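Local coordinates for protein putative cytochrome P450 120 (Synechocystis sp., PDB 2VE4) that probably acts as a heme-dependent cytochrome P450 monooxygenase, oxidising paired donors with incorporation or reduction of molecular oxygen, at residues Glu206-Ile211 with Glu243-Ile248; Pro168-Trp173 with Ala201-Glu206; Leu304-Gln309 with Arg366-Gly371; Glu296-Met301 with Glu400-Ala405. All coordinates share one frame; numbering follows the deposited sequence.

Contact 1: Glu206-Ile211 with Glu243-Ile248; sequences ELEKII and ELKDQI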
loop_
_atom_site.group_PDB
_atom_site.type_symbol
_atom_site.label_atom_id
_atom_site.label_comp_id
_atom_site.label_asym_id
_atom_site.label_seq_id
_atom_site.Cartn_x
_atom_site.Cartn_y
_atom_site.Cartn_z
ATOM N N GLU A 206 4.684 -16.940 17.160
ATOM C CA GLU A 206 4.514 -15.760 18.027
ATOM C C GLU A 206 3.087 -15.213 18.020
ATOM O O GLU A 206 2.560 -14.832 19.079
ATOM C CB GLU A 206 5.507 -14.653 17.672
ATOM C CG GLU A 206 5.740 -13.638 18.793
ATOM C CD GLU A 206 6.049 -14.300 20.143
ATOM O OE1 GLU A 206 5.326 -14.019 21.132
ATOM O OE2 GLU A 206 7.001 -15.117 20.204
ATOM N N LEU A 207 2.455 -15.175 16.843
ATOM C CA LEU A 207 1.088 -14.661 16.725
ATOM C C LEU A 207 0.122 -15.518 17.511
ATOM O O LEU A 207 -0.850 -15.019 18.045
ATOM C CB LEU A 207 0.617 -14.587 15.265
ATOM C CG LEU A 207 0.916 -13.302 14.487
ATOM C CD1 LEU A 207 0.411 -13.436 13.059
ATOM C CD2 LEU A 207 0.319 -12.083 15.155
ATOM N N GLU A 208 0.389 -16.813 17.580
ATOM C CA GLU A 208 -0.446 -17.692 18.362
ATOM C C GLU A 208 -0.421 -17.354 19.861
ATOM O O GLU A 208 -1.487 -17.177 20.455
ATOM C CB GLU A 208 -0.053 -19.138 18.127
ATOM C CG GLU A 208 -0.927 -20.112 18.863
ATOM C CD GLU A 208 -0.790 -21.473 18.291
ATOM O OE1 GLU A 208 -1.734 -22.277 18.404
ATOM O OE2 GLU A 208 0.272 -21.729 17.693
ATOM N N LYS A 209 0.779 -17.257 20.454
ATOM C CA LYS A 209 0.929 -16.911 21.872
ATOM C C LYS A 209 0.138 -15.653 22.196
ATOM O O LYS A 209 -0.547 -15.591 23.209
ATOM C CB LYS A 209 2.403 -16.690 22.258
ATOM C CG LYS A 209 3.287 -17.929 22.227
ATOM C CD LYS A 209 4.762 -17.531 22.245
ATOM C CE LYS A 209 5.695 -18.746 22.407
ATOM N NZ LYS A 209 5.658 -19.706 21.248
ATOM N N ILE A 210 0.237 -14.662 21.312
ATOM C CA ILE A 210 -0.431 -13.373 21.464
ATOM C C ILE A 210 -1.946 -13.535 21.472
ATOM O O ILE A 210 -2.645 -12.889 22.273
ATOM C CB ILE A 210 0.016 -12.388 20.354
ATOM C CG1 ILE A 210 1.513 -12.062 20.527
ATOM C CG2 ILE A 210 -0.865 -11.121 20.339
ATOM C CD1 ILE A 210 2.234 -11.575 19.270
ATOM N N ILE A 211 -2.441 -14.409 20.591
ATOM C CA ILE A 211 -3.873 -14.666 20.467
ATOM C C ILE A 211 -4.405 -15.488 21.651
ATOM O O ILE A 211 -5.406 -15.101 22.254
ATOM C CB ILE A 211 -4.245 -15.319 19.104
ATOM C CG1 ILE A 211 -3.971 -14.329 17.971
ATOM C CG2 ILE A 211 -5.726 -15.762 19.094
ATOM C CD1 ILE A 211 -3.760 -14.934 16.626
ATOM N N GLU A 243 -6.644 -18.835 10.456
ATOM C CA GLU A 243 -7.199 -17.631 9.839
ATOM C C GLU A 243 -6.893 -16.329 10.572
ATOM O O GLU A 243 -6.455 -15.375 9.944
ATOM C CB GLU A 243 -8.703 -17.765 9.618
ATOM C CG GLU A 243 -9.302 -16.475 9.106
ATOM C CD GLU A 243 -10.522 -16.665 8.264
ATOM O OE1 GLU A 243 -11.119 -17.765 8.276
ATOM O OE2 GLU A 243 -10.885 -15.697 7.585
ATOM N N LEU A 244 -7.131 -16.284 11.885
ATOM C CA LEU A 244 -6.756 -15.130 12.698
ATOM C C LEU A 244 -5.310 -14.733 12.425
ATOM O O LEU A 244 -5.008 -13.558 12.221
ATOM C CB LEU A 244 -6.930 -15.417 14.200
ATOM C CG LEU A 244 -8.366 -15.595 14.702
ATOM C CD1 LEU A 244 -8.421 -16.020 16.170
ATOM C CD2 LEU A 244 -9.203 -14.343 14.444
ATOM N N LYS A 245 -4.434 -15.733 12.396
ATOM C CA LYS A 245 -3.014 -15.524 12.172
ATOM C C LYS A 245 -2.728 -14.981 10.800
ATOM O O LYS A 245 -2.058 -13.973 10.697
ATOM C CB LYS A 245 -2.247 -16.820 12.420
ATOM C CG LYS A 245 -2.222 -17.213 13.867
ATOM C CD LYS A 245 -2.156 -18.670 14.006
ATOM C CE LYS A 245 -0.774 -19.097 14.236
ATOM N NZ LYS A 245 -0.776 -20.549 14.495
ATOM N N ASP A 246 -3.232 -15.638 9.743
ATOM C CA ASP A 246 -3.052 -15.133 8.370
ATOM C C ASP A 246 -3.586 -13.702 8.223
ATOM O O ASP A 246 -2.940 -12.838 7.636
ATOM C CB ASP A 246 -3.691 -16.065 7.326
ATOM C CG ASP A 246 -2.886 -17.330 7.097
ATOM O OD1 ASP A 246 -1.671 -17.358 7.439
ATOM O OD2 ASP A 246 -3.457 -18.316 6.566
ATOM N N GLN A 247 -4.754 -13.455 8.791
ATOM C CA GLN A 247 -5.399 -12.163 8.659
ATOM C C GLN A 247 -4.606 -11.009 9.267
ATOM O O GLN A 247 -4.573 -9.904 8.729
ATOM C CB GLN A 247 -6.786 -12.240 9.270
ATOM C CG GLN A 247 -7.810 -11.564 8.449
ATOM C CD GLN A 247 -7.871 -12.075 7.022
ATOM O OE1 GLN A 247 -8.347 -13.167 6.771
ATOM N NE2 GLN A 247 -7.410 -11.259 6.085
ATOM N N ILE A 248 -3.964 -11.278 10.396
ATOM C CA ILE A 248 -3.136 -10.273 11.057
ATOM C C ILE A 248 -1.825 -10.057 10.295
ATOM O O ILE A 248 -1.408 -8.923 10.083
ATOM C CB ILE A 248 -2.961 -10.576 12.551
ATOM C CG1 ILE A 248 -4.320 -10.397 13.227
ATOM C CG2 ILE A 248 -1.913 -9.665 13.172
ATOM C CD1 ILE A 248 -4.291 -10.225 14.748
#

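Contact 2: Pro168-Trp173 with Ala201-Glu206; sequences PQLFPW and ALLLAE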
loop_
_atom_site.group_PDB
_atom_site.type_symbol
_atom_site.label_atom_id
_atom_site.label_comp_id
_atom_site.label_asym_id
_atom_site.label_seq_id
_atom_site.Cartn_x
_atom_site.Cartn_y
_atom_site.Cartn_z
ATOM N N PRO A 168 10.961 -7.687 20.589
ATOM C CA PRO A 168 11.960 -7.133 19.664
ATOM C C PRO A 168 12.376 -8.101 18.538
ATOM O O PRO A 168 13.033 -7.692 17.572
ATOM C CB PRO A 168 13.137 -6.783 20.592
ATOM C CG PRO A 168 13.035 -7.740 21.713
ATOM C CD PRO A 168 11.583 -8.171 21.841
ATOM N N GLN A 169 11.970 -9.363 18.654
ATOM C CA GLN A 169 12.175 -10.336 17.590
ATOM C C GLN A 169 11.245 -10.095 16.383
ATOM O O GLN A 169 11.463 -10.667 15.314
ATOM C CB GLN A 169 11.926 -11.759 18.108
ATOM C CG GLN A 169 12.232 -12.043 19.586
ATOM C CD GLN A 169 11.241 -13.052 20.198
ATOM O OE1 GLN A 169 10.068 -12.737 20.420
ATOM N NE2 GLN A 169 11.717 -14.268 20.475
ATOM N N LEU A 170 10.203 -9.275 16.550
ATOM C CA LEU A 170 9.119 -9.194 15.557
ATOM C C LEU A 170 9.433 -8.472 14.250
ATOM O O LEU A 170 9.090 -8.957 13.172
ATOM C CB LEU A 170 7.846 -8.617 16.163
ATOM C CG LEU A 170 6.933 -9.441 17.067
ATOM C CD1 LEU A 170 5.764 -8.544 17.422
ATOM C CD2 LEU A 170 6.438 -10.736 16.428
ATOM N N PHE A 171 10.057 -7.309 14.345
ATOM C CA PHE A 171 10.451 -6.552 13.153
ATOM C C PHE A 171 11.490 -7.252 12.267
ATOM O O PHE A 171 11.306 -7.298 11.047
ATOM C CB PHE A 171 10.903 -5.130 13.508
ATOM C CG PHE A 171 11.184 -4.268 12.307
ATOM C CD1 PHE A 171 10.147 -3.728 11.563
ATOM C CD2 PHE A 171 12.494 -3.991 11.926
ATOM C CE1 PHE A 171 10.408 -2.927 10.461
ATOM C CE2 PHE A 171 12.762 -3.199 10.821
ATOM C CZ PHE A 171 11.717 -2.663 10.081
ATOM N N PRO A 172 12.602 -7.755 12.860
ATOM C CA PRO A 172 13.567 -8.513 12.047
ATOM C C PRO A 172 12.953 -9.694 11.293
ATOM O O PRO A 172 13.277 -9.897 10.126
ATOM C CB PRO A 172 14.588 -9.017 13.085
ATOM C CG PRO A 172 14.522 -8.043 14.204
ATOM C CD PRO A 172 13.060 -7.641 14.265
ATOM N N TRP A 173 12.088 -10.461 11.952
ATOM C CA TRP A 173 11.413 -11.582 11.315
ATOM C C TRP A 173 10.492 -11.085 10.202
ATOM O O TRP A 173 10.454 -11.650 9.105
ATOM C CB TRP A 173 10.568 -12.352 12.315
ATOM C CG TRP A 173 11.292 -13.240 13.251
ATOM C CD1 TRP A 173 12.540 -13.790 13.089
ATOM C CD2 TRP A 173 10.804 -13.723 14.509
ATOM N NE1 TRP A 173 12.859 -14.581 14.169
ATOM C CE2 TRP A 173 11.812 -14.556 15.058
ATOM C CE3 TRP A 173 9.619 -13.528 15.229
ATOM C CZ2 TRP A 173 11.662 -15.200 16.298
ATOM C CZ3 TRP A 173 9.475 -14.162 16.466
ATOM C CH2 TRP A 173 10.490 -14.986 16.987
ATOM N N ALA A 201 7.053 -19.043 9.761
ATOM C CA ALA A 201 6.782 -19.992 10.848
ATOM C C ALA A 201 7.037 -19.376 12.227
ATOM O O ALA A 201 6.277 -19.619 13.171
ATOM C CB ALA A 201 7.590 -21.279 10.672
ATOM N N LEU A 202 8.088 -18.567 12.325
ATOM C CA LEU A 202 8.441 -17.858 13.572
ATOM C C LEU A 202 7.396 -16.795 13.988
ATOM O O LEU A 202 6.974 -16.753 15.151
ATOM C CB LEU A 202 9.846 -17.249 13.446
ATOM C CG LEU A 202 10.990 -18.267 13.479
ATOM C CD1 LEU A 202 12.291 -17.672 12.978
ATOM C CD2 LEU A 202 11.199 -18.885 14.873
ATOM N N LEU A 203 6.973 -15.963 13.039
ATOM C CA LEU A 203 5.866 -15.027 13.237
ATOM C C LEU A 203 4.519 -15.681 13.632
ATOM O O LEU A 203 3.759 -15.138 14.451
ATOM C CB LEU A 203 5.671 -14.190 11.983
ATOM C CG LEU A 203 6.730 -13.130 11.657
ATOM C CD1 LEU A 203 6.748 -12.825 10.129
ATOM C CD2 LEU A 203 6.519 -11.851 12.486
ATOM N N LEU A 204 4.222 -16.828 13.029
ATOM C CA LEU A 204 2.989 -17.572 13.276
ATOM C C LEU A 204 2.963 -18.164 14.675
ATOM O O LEU A 204 1.945 -18.111 15.345
ATOM C CB LEU A 204 2.855 -18.715 12.256
ATOM C CG LEU A 204 1.770 -18.808 11.181
ATOM C CD1 LEU A 204 1.371 -17.468 10.582
ATOM C CD2 LEU A 204 2.250 -19.811 10.108
ATOM N N ALA A 205 4.074 -18.762 15.100
ATOM C CA ALA A 205 4.198 -19.255 16.468
ATOM C C ALA A 205 4.131 -18.107 17.492
ATOM O O ALA A 205 3.544 -18.269 18.552
ATOM C CB ALA A 205 5.470 -20.073 16.634
ATOM N N GLU A 206 4.684 -16.940 17.160
ATOM C CA GLU A 206 4.514 -15.760 18.027
ATOM C C GLU A 206 3.087 -15.213 18.020
ATOM O O GLU A 206 2.560 -14.832 19.079
ATOM C CB GLU A 206 5.507 -14.653 17.672
ATOM C CG GLU A 206 5.740 -13.638 18.793
ATOM C CD GLU A 206 6.049 -14.300 20.143
ATOM O OE1 GLU A 206 5.326 -14.019 21.132
ATOM O OE2 GLU A 206 7.001 -15.117 20.204
#

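Contact 3: Leu304-Gln309 with Arg366-Gly371; sequences LDQVLQ and RFTPDG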
loop_
_atom_site.group_PDB
_atom_site.type_symbol
_atom_site.label_atom_id
_atom_site.label_comp_id
_atom_site.label_asym_id
_atom_site.label_seq_id
_atom_site.Cartn_x
_atom_site.Cartn_y
_atom_site.Cartn_z
ATOM N N LEU A 304 -3.566 20.510 3.322
ATOM C CA LEU A 304 -2.761 19.316 3.539
ATOM C C LEU A 304 -3.352 18.095 2.838
ATOM O O LEU A 304 -2.596 17.201 2.434
ATOM C CB LEU A 304 -2.578 19.002 5.027
ATOM C CG LEU A 304 -1.710 17.769 5.413
ATOM C CD1 LEU A 304 -0.272 17.826 4.837
ATOM C CD2 LEU A 304 -1.658 17.530 6.896
ATOM N N ASP A 305 -4.687 18.051 2.710
ATOM C CA ASP A 305 -5.371 16.951 2.028
ATOM C C ASP A 305 -4.960 16.933 0.580
ATOM O O ASP A 305 -4.646 15.884 0.047
ATOM C CB ASP A 305 -6.901 17.042 2.144
ATOM C CG ASP A 305 -7.424 16.757 3.562
ATOM O OD1 ASP A 305 -6.674 16.252 4.424
ATOM O OD2 ASP A 305 -8.617 17.052 3.812
ATOM N N GLN A 306 -4.946 18.105 -0.039
ATOM C CA GLN A 306 -4.434 18.286 -1.413
ATOM C C GLN A 306 -2.996 17.815 -1.612
ATOM O O GLN A 306 -2.655 17.241 -2.659
ATOM C CB GLN A 306 -4.507 19.751 -1.826
ATOM C CG GLN A 306 -5.852 20.173 -2.355
ATOM C CD GLN A 306 -5.960 21.684 -2.548
ATOM O OE1 GLN A 306 -5.022 22.343 -3.016
ATOM N NE2 GLN A 306 -7.120 22.237 -2.192
ATOM N N VAL A 307 -2.157 18.100 -0.618
ATOM C CA VAL A 307 -0.738 17.765 -0.667
ATOM C C VAL A 307 -0.596 16.254 -0.690
ATOM O O VAL A 307 0.154 15.711 -1.484
ATOM C CB VAL A 307 0.020 18.384 0.528
ATOM C CG1 VAL A 307 1.482 17.917 0.578
ATOM C CG2 VAL A 307 -0.056 19.914 0.474
ATOM N N LEU A 308 -1.365 15.583 0.158
ATOM C CA LEU A 308 -1.333 14.126 0.273
ATOM C C LEU A 308 -1.939 13.454 -0.955
ATOM O O LEU A 308 -1.441 12.425 -1.398
ATOM C CB LEU A 308 -2.016 13.666 1.565
ATOM C CG LEU A 308 -1.463 14.202 2.892
ATOM C CD1 LEU A 308 -2.328 13.707 4.065
ATOM C CD2 LEU A 308 0.010 13.832 3.092
ATOM N N GLN A 309 -2.989 14.053 -1.515
ATOM C CA GLN A 309 -3.490 13.660 -2.839
ATOM C C GLN A 309 -2.379 13.660 -3.893
ATOM O O GLN A 309 -2.256 12.714 -4.669
ATOM C CB GLN A 309 -4.627 14.588 -3.307
ATOM C CG GLN A 309 -6.006 14.356 -2.700
ATOM C CD GLN A 309 -6.524 12.945 -2.884
ATOM O OE1 GLN A 309 -6.003 12.004 -2.284
ATOM N NE2 GLN A 309 -7.578 12.791 -3.687
ATOM N N ARG A 366 -3.513 21.016 -8.262
ATOM C CA ARG A 366 -4.265 20.160 -9.191
ATOM C C ARG A 366 -5.565 19.664 -8.565
ATOM O O ARG A 366 -6.489 19.281 -9.274
ATOM C CB ARG A 366 -3.421 18.967 -9.632
ATOM C CG ARG A 366 -1.972 19.295 -9.918
ATOM C CD ARG A 366 -1.193 18.036 -10.168
ATOM N NE ARG A 366 -1.198 17.708 -11.584
ATOM C CZ ARG A 366 -0.148 17.849 -12.381
ATOM N NH1 ARG A 366 1.010 18.295 -11.900
ATOM N NH2 ARG A 366 -0.252 17.533 -13.665
ATOM N N PHE A 367 -5.617 19.693 -7.233
ATOM C CA PHE A 367 -6.727 19.156 -6.437
ATOM C C PHE A 367 -7.583 20.221 -5.684
ATOM O O PHE A 367 -8.515 19.859 -4.962
ATOM C CB PHE A 367 -6.209 18.062 -5.464
ATOM C CG PHE A 367 -5.699 16.811 -6.159
ATOM C CD1 PHE A 367 -6.566 15.763 -6.468
ATOM C CD2 PHE A 367 -4.351 16.686 -6.512
ATOM C CE1 PHE A 367 -6.093 14.601 -7.119
ATOM C CE2 PHE A 367 -3.878 15.536 -7.165
ATOM C CZ PHE A 367 -4.747 14.491 -7.464
ATOM N N THR A 368 -7.254 21.513 -5.855
ATOM C CA THR A 368 -8.103 22.646 -5.417
ATOM C C THR A 368 -9.441 22.554 -6.156
ATOM O O THR A 368 -9.441 22.217 -7.338
ATOM C CB THR A 368 -7.487 24.043 -5.766
ATOM O OG1 THR A 368 -6.138 23.916 -6.228
ATOM C CG2 THR A 368 -7.520 24.995 -4.563
ATOM N N PRO A 369 -10.579 22.838 -5.467
ATOM C CA PRO A 369 -11.956 22.802 -5.990
ATOM C C PRO A 369 -12.189 22.922 -7.513
ATOM O O PRO A 369 -13.186 22.378 -8.016
ATOM C CB PRO A 369 -12.623 23.939 -5.226
ATOM C CG PRO A 369 -12.014 23.827 -3.879
ATOM C CD PRO A 369 -10.619 23.202 -4.040
ATOM N N ASP A 370 -11.300 23.615 -8.228
ATOM C CA ASP A 370 -11.371 23.678 -9.699
ATOM C C ASP A 370 -10.070 23.314 -10.423
ATOM O O ASP A 370 -9.780 23.852 -11.499
ATOM C CB ASP A 370 -11.847 25.058 -10.159
ATOM C CG ASP A 370 -13.253 25.025 -10.725
ATOM O OD1 ASP A 370 -13.397 25.163 -11.964
ATOM O OD2 ASP A 370 -14.205 24.833 -9.937
ATOM N N GLY A 371 -9.300 22.392 -9.845
ATOM C CA GLY A 371 -7.981 22.065 -10.362
ATOM C C GLY A 371 -8.009 21.162 -11.576
ATOM O O GLY A 371 -9.066 20.692 -12.005
#

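Contact 4: Glu296-Met301 with Glu400-Ala405; sequences ETLKKM and EMKLFA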
loop_
_atom_site.group_PDB
_atom_site.type_symbol
_atom_site.label_atom_id
_atom_site.label_comp_id
_atom_site.label_asym_id
_atom_site.label_seq_id
_atom_site.Cartn_x
_atom_site.Cartn_y
_atom_site.Cartn_z
ATOM N N GLU A 296 -10.925 15.997 14.903
ATOM C CA GLU A 296 -11.733 17.068 14.324
ATOM C C GLU A 296 -10.881 18.212 13.758
ATOM O O GLU A 296 -11.124 18.685 12.648
ATOM C CB GLU A 296 -12.740 17.584 15.365
ATOM C CG GLU A 296 -13.665 16.489 15.947
ATOM C CD GLU A 296 -14.533 15.766 14.874
ATOM O OE1 GLU A 296 -14.913 16.407 13.851
ATOM O OE2 GLU A 296 -14.844 14.558 15.065
ATOM N N THR A 297 -9.876 18.643 14.512
ATOM C CA THR A 297 -8.881 19.602 14.002
ATOM C C THR A 297 -8.182 19.103 12.716
ATOM O O THR A 297 -7.803 19.909 11.858
ATOM C CB THR A 297 -7.849 19.987 15.105
ATOM O OG1 THR A 297 -8.517 20.716 16.141
ATOM C CG2 THR A 297 -6.727 20.861 14.559
ATOM N N LEU A 298 -8.021 17.782 12.597
ATOM C CA LEU A 298 -7.399 17.160 11.418
ATOM C C LEU A 298 -8.311 17.238 10.197
ATOM O O LEU A 298 -7.859 17.383 9.067
ATOM C CB LEU A 298 -6.992 15.712 11.708
ATOM C CG LEU A 298 -5.704 15.542 12.511
ATOM C CD1 LEU A 298 -5.559 14.111 13.015
ATOM C CD2 LEU A 298 -4.492 15.952 11.711
ATOM N N LYS A 299 -9.609 17.156 10.451
ATOM C CA LYS A 299 -10.611 17.354 9.406
ATOM C C LYS A 299 -10.770 18.831 8.970
ATOM O O LYS A 299 -11.590 19.136 8.112
ATOM C CB LYS A 299 -11.938 16.750 9.855
ATOM C CG LYS A 299 -11.899 15.247 10.125
ATOM C CD LYS A 299 -13.210 14.806 10.779
ATOM C CE LYS A 299 -13.550 13.346 10.488
ATOM N NZ LYS A 299 -12.887 12.440 11.453
ATOM N N LYS A 300 -9.981 19.731 9.564
ATOM C CA LYS A 300 -9.960 21.163 9.198
ATOM C C LYS A 300 -8.706 21.507 8.424
ATOM O O LYS A 300 -8.173 22.615 8.558
ATOM C CB LYS A 300 -10.019 22.067 10.435
ATOM C CG LYS A 300 -11.397 22.205 11.048
ATOM C CD LYS A 300 -11.332 22.626 12.500
ATOM C CE LYS A 300 -12.493 22.004 13.273
ATOM N NZ LYS A 300 -12.692 22.586 14.651
ATOM N N MET A 301 -8.254 20.565 7.598
ATOM C CA MET A 301 -6.966 20.683 6.885
ATOM C C MET A 301 -7.055 20.359 5.397
ATOM O O MET A 301 -6.331 19.487 4.913
ATOM C CB MET A 301 -5.923 19.786 7.545
ATOM C CG MET A 301 -5.565 20.227 8.957
ATOM S SD MET A 301 -4.423 19.136 9.761
ATOM C CE MET A 301 -4.148 19.976 11.322
ATOM N N GLU A 400 -2.748 8.239 9.340
ATOM C CA GLU A 400 -1.321 8.269 9.671
ATOM C C GLU A 400 -0.523 9.240 8.785
ATOM O O GLU A 400 0.291 9.991 9.287
ATOM C CB GLU A 400 -0.714 6.865 9.637
ATOM C CG GLU A 400 0.744 6.787 10.137
ATOM C CD GLU A 400 1.203 5.363 10.388
ATOM O OE1 GLU A 400 0.355 4.527 10.734
ATOM O OE2 GLU A 400 2.411 5.078 10.251
ATOM N N MET A 401 -0.747 9.249 7.478
ATOM C CA MET A 401 -0.028 10.197 6.653
ATOM C C MET A 401 -0.232 11.631 7.156
ATOM O O MET A 401 0.656 12.480 7.034
ATOM C CB MET A 401 -0.503 10.137 5.219
ATOM C CG MET A 401 -0.252 8.827 4.528
ATOM S SD MET A 401 -0.500 9.021 2.788
ATOM C CE MET A 401 0.706 10.257 2.381
ATOM N N LYS A 402 -1.422 11.892 7.684
ATOM C CA LYS A 402 -1.875 13.238 7.946
ATOM C C LYS A 402 -1.411 13.662 9.325
ATOM O O LYS A 402 -0.932 14.771 9.491
ATOM C CB LYS A 402 -3.400 13.294 7.860
ATOM C CG LYS A 402 -3.957 14.669 7.651
ATOM C CD LYS A 402 -5.472 14.627 7.644
ATOM C CE LYS A 402 -6.011 15.969 7.213
ATOM N NZ LYS A 402 -7.490 15.950 7.062
ATOM N N LEU A 403 -1.555 12.760 10.293
ATOM C CA LEU A 403 -1.106 12.987 11.655
ATOM C C LEU A 403 0.411 13.138 11.731
ATOM O O LEU A 403 0.915 13.989 12.472
ATOM C CB LEU A 403 -1.583 11.868 12.589
ATOM C CG LEU A 403 -1.028 12.000 14.018
ATOM C CD1 LEU A 403 -2.009 12.731 14.965
ATOM C CD2 LEU A 403 -0.599 10.652 14.583
ATOM N N PHE A 404 1.124 12.322 10.957
ATOM C CA PHE A 404 2.571 12.452 10.804
ATOM C C PHE A 404 2.967 13.782 10.168
ATOM O O PHE A 404 3.808 14.518 10.723
ATOM C CB PHE A 404 3.132 11.286 9.980
ATOM C CG PHE A 404 4.587 11.437 9.608
ATOM C CD1 PHE A 404 5.592 11.149 10.526
ATOM C CD2 PHE A 404 4.951 11.854 8.334
ATOM C CE1 PHE A 404 6.936 11.289 10.167
ATOM C CE2 PHE A 404 6.279 11.988 7.976
ATOM C CZ PHE A 404 7.269 11.706 8.888
ATOM N N ALA A 405 2.381 14.074 9.003
ATOM C CA ALA A 405 2.656 15.313 8.261
ATOM C C ALA A 405 2.460 16.532 9.150
ATOM O O ALA A 405 3.173 17.531 9.029
ATOM C CB ALA A 405 1.748 15.419 7.053
#

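Contact 1: Glu206-Ile211 with Glu243-Ile248
Apolar packing carries most of this contact, led by L207 and I211 on one helix and K245, L244 and I248 on the other. L207 splits its two methyl branches: CD1 lies 3.5 Å from the backbone O of K245, while CD2 meets CG2 of I248 at 3.8 Å. One turn on, I211 does the same. Its CG2 approaches CD1 of L244 at 4.0 Å, and its CD1 packs on the aliphatic part of K245, 3.9 Å from CG. CB of L207 lies 4.1 Å from that CG of K245. The K245 chain therefore runs past both hydrophobic residues before its charge is reached.

The ionic part lies at the partly exposed border. K245 bends at chi3 (98°), bringing its ammonium toward the extended E208, and OE2 of E208 stands 3.6 Å from NZ, a long salt bridge. L225 and L228 of helix 224-230 pack against I211, L244 and I248, enlarging the cluster.

The axes of the two short segments pass 9.9 Å apart, their N-to-C directions 113° apart. By topology helix 192-215 is the G helix of the cytochrome P450 fold, lying across the N-terminal part of the long central helix 241-269.

Contact 2: Pro168-Trp173 with Ala201-Glu206
The indole of W173 is sandwiched between two unlike groups. Over one face sits CB of L202, 3.8 Å from the centroid of the six-membered ring and only 15° off the normal, a CH-pi contact; the opposite face carries the backbone O of Q169, 3.0 Å above the plane and displaced toward the rim. L202 spreads over its one face, with CD1 above the pyrrole nitrogen, 3.4 Å from NE1 of W173, and CD2 4.0 Å from CZ2. CB of E206 comes obliquely toward CZ3.

Beside the ring, the branched end of L203 fills the angle between W173 and L170. Its CG is 4.0 Å from CB of W173, and its CD2 is 4.1 Å from CD2 of L170. That same L170 methyl touches CG of E206 at 3.8 Å. E206 has CG anti to the backbone N (chi1 -159°), which carries its aliphatic part across the leucine at about a right angle.

These segments lie at the start of the F helix and within the G helix of the P450 fold. Dispersion and CH-pi forces hold them together here, and the glutamate contributes its methylenes to the packing.

Contact 3: Leu304-Gln309 with Arg366-Gly371
Q309 lays its CB over the centre of the F367 ring, 3.7 Å from the centroid and 9° off the normal, a face-on CH-pi contact. Beyond CB the chain bends at chi2 (-56°), so that CG stands above the rim of the ring, 4.1 Å from CD1 of F367, and the amide plane is turned 59° from the ring plane. Outside the two segments, OE1 of Q309 has a weak hydrogen bond to R398, and H381 meets the phenylalanine ring as well.

One helical turn earlier, Q306 extends alongside the backbone of the loop. Its CG is 3.7 Å from O of F367 and 3.8 Å from CB of the same residue. The hydroxyl of T368 is engaged elsewhere, by the backbone O of E365.

The helix is the K helix of the P450 fold, whose sequence continues into the ExxR motif with E310, and the loop carries the Pro-Glu-Arg-Phe sequence of the meander region ending at F367. Across the contact, CB and CG of Q309 and CG of Q306 pack through methylenes, while the Q306 amide lies against T368 with no bond assigned. The K helix is thus joined to the meander by CH-pi and van der Waals packing.

Contact 4: Glu296-Met301 with Glu400-Ala405
This is a buried contact between segment 296-301, the weakly bonded end of a short helix and the turn after it, and helix 394-411, the L helix that follows the heme-ligand loop in the P450 fold. The evidence lies chiefly in K402, which has the largest contact surface here. With CG anti to the backbone N (chi1 -160°) and the chain extended throughout, it spans the gap between the two backbones. Its NZ is modelled 2.5 Å from O of L298, a very short hydrogen bond, its exact length doubtful at 2.40 Å resolution. CB of M301 packs alongside the lysine, 3.8 Å from its CE.

Hydrophobic contacts flank this chain. CD1 of L298 and CD1 of L403 approach to 4.3 Å, and CD2 of L298 lies 4.3 Å from CG of K402, so one leucine touches both residues of the helix. L121 and M124 of helix 121-137 cover L403 from outside the pair.

M301 occupies the N-cap position of the following helix. D305, in that helix's first turns, forms a salt bridge with NZ of K402. This carboxylate would probably favour the charged lysine despite apolar neighbours, the carbonyl being a second partner at an uncertain distance.

In the fold
From the N terminus, contact 2 is met first, joining the start of helix 170-179 to helix 192-215. It closes at E206, the residue from which contact 1 sets out to tie the same helix to helix 241-269; the two are in series, with centres 11 Å apart, and CE of K245 lies 3.1 Å from O of L204. Contact 4 then opens at 296-301 and closes only at helix 394-411. Contact 3, from helix 302-314 to the loop at 366-371, is nested within it. That second pair also touches, through the packing of L304 and L308 on helix 394-411. Contacts 1 and 3 lie on opposite sides of the chain's centre, about 39 Å apart between centres.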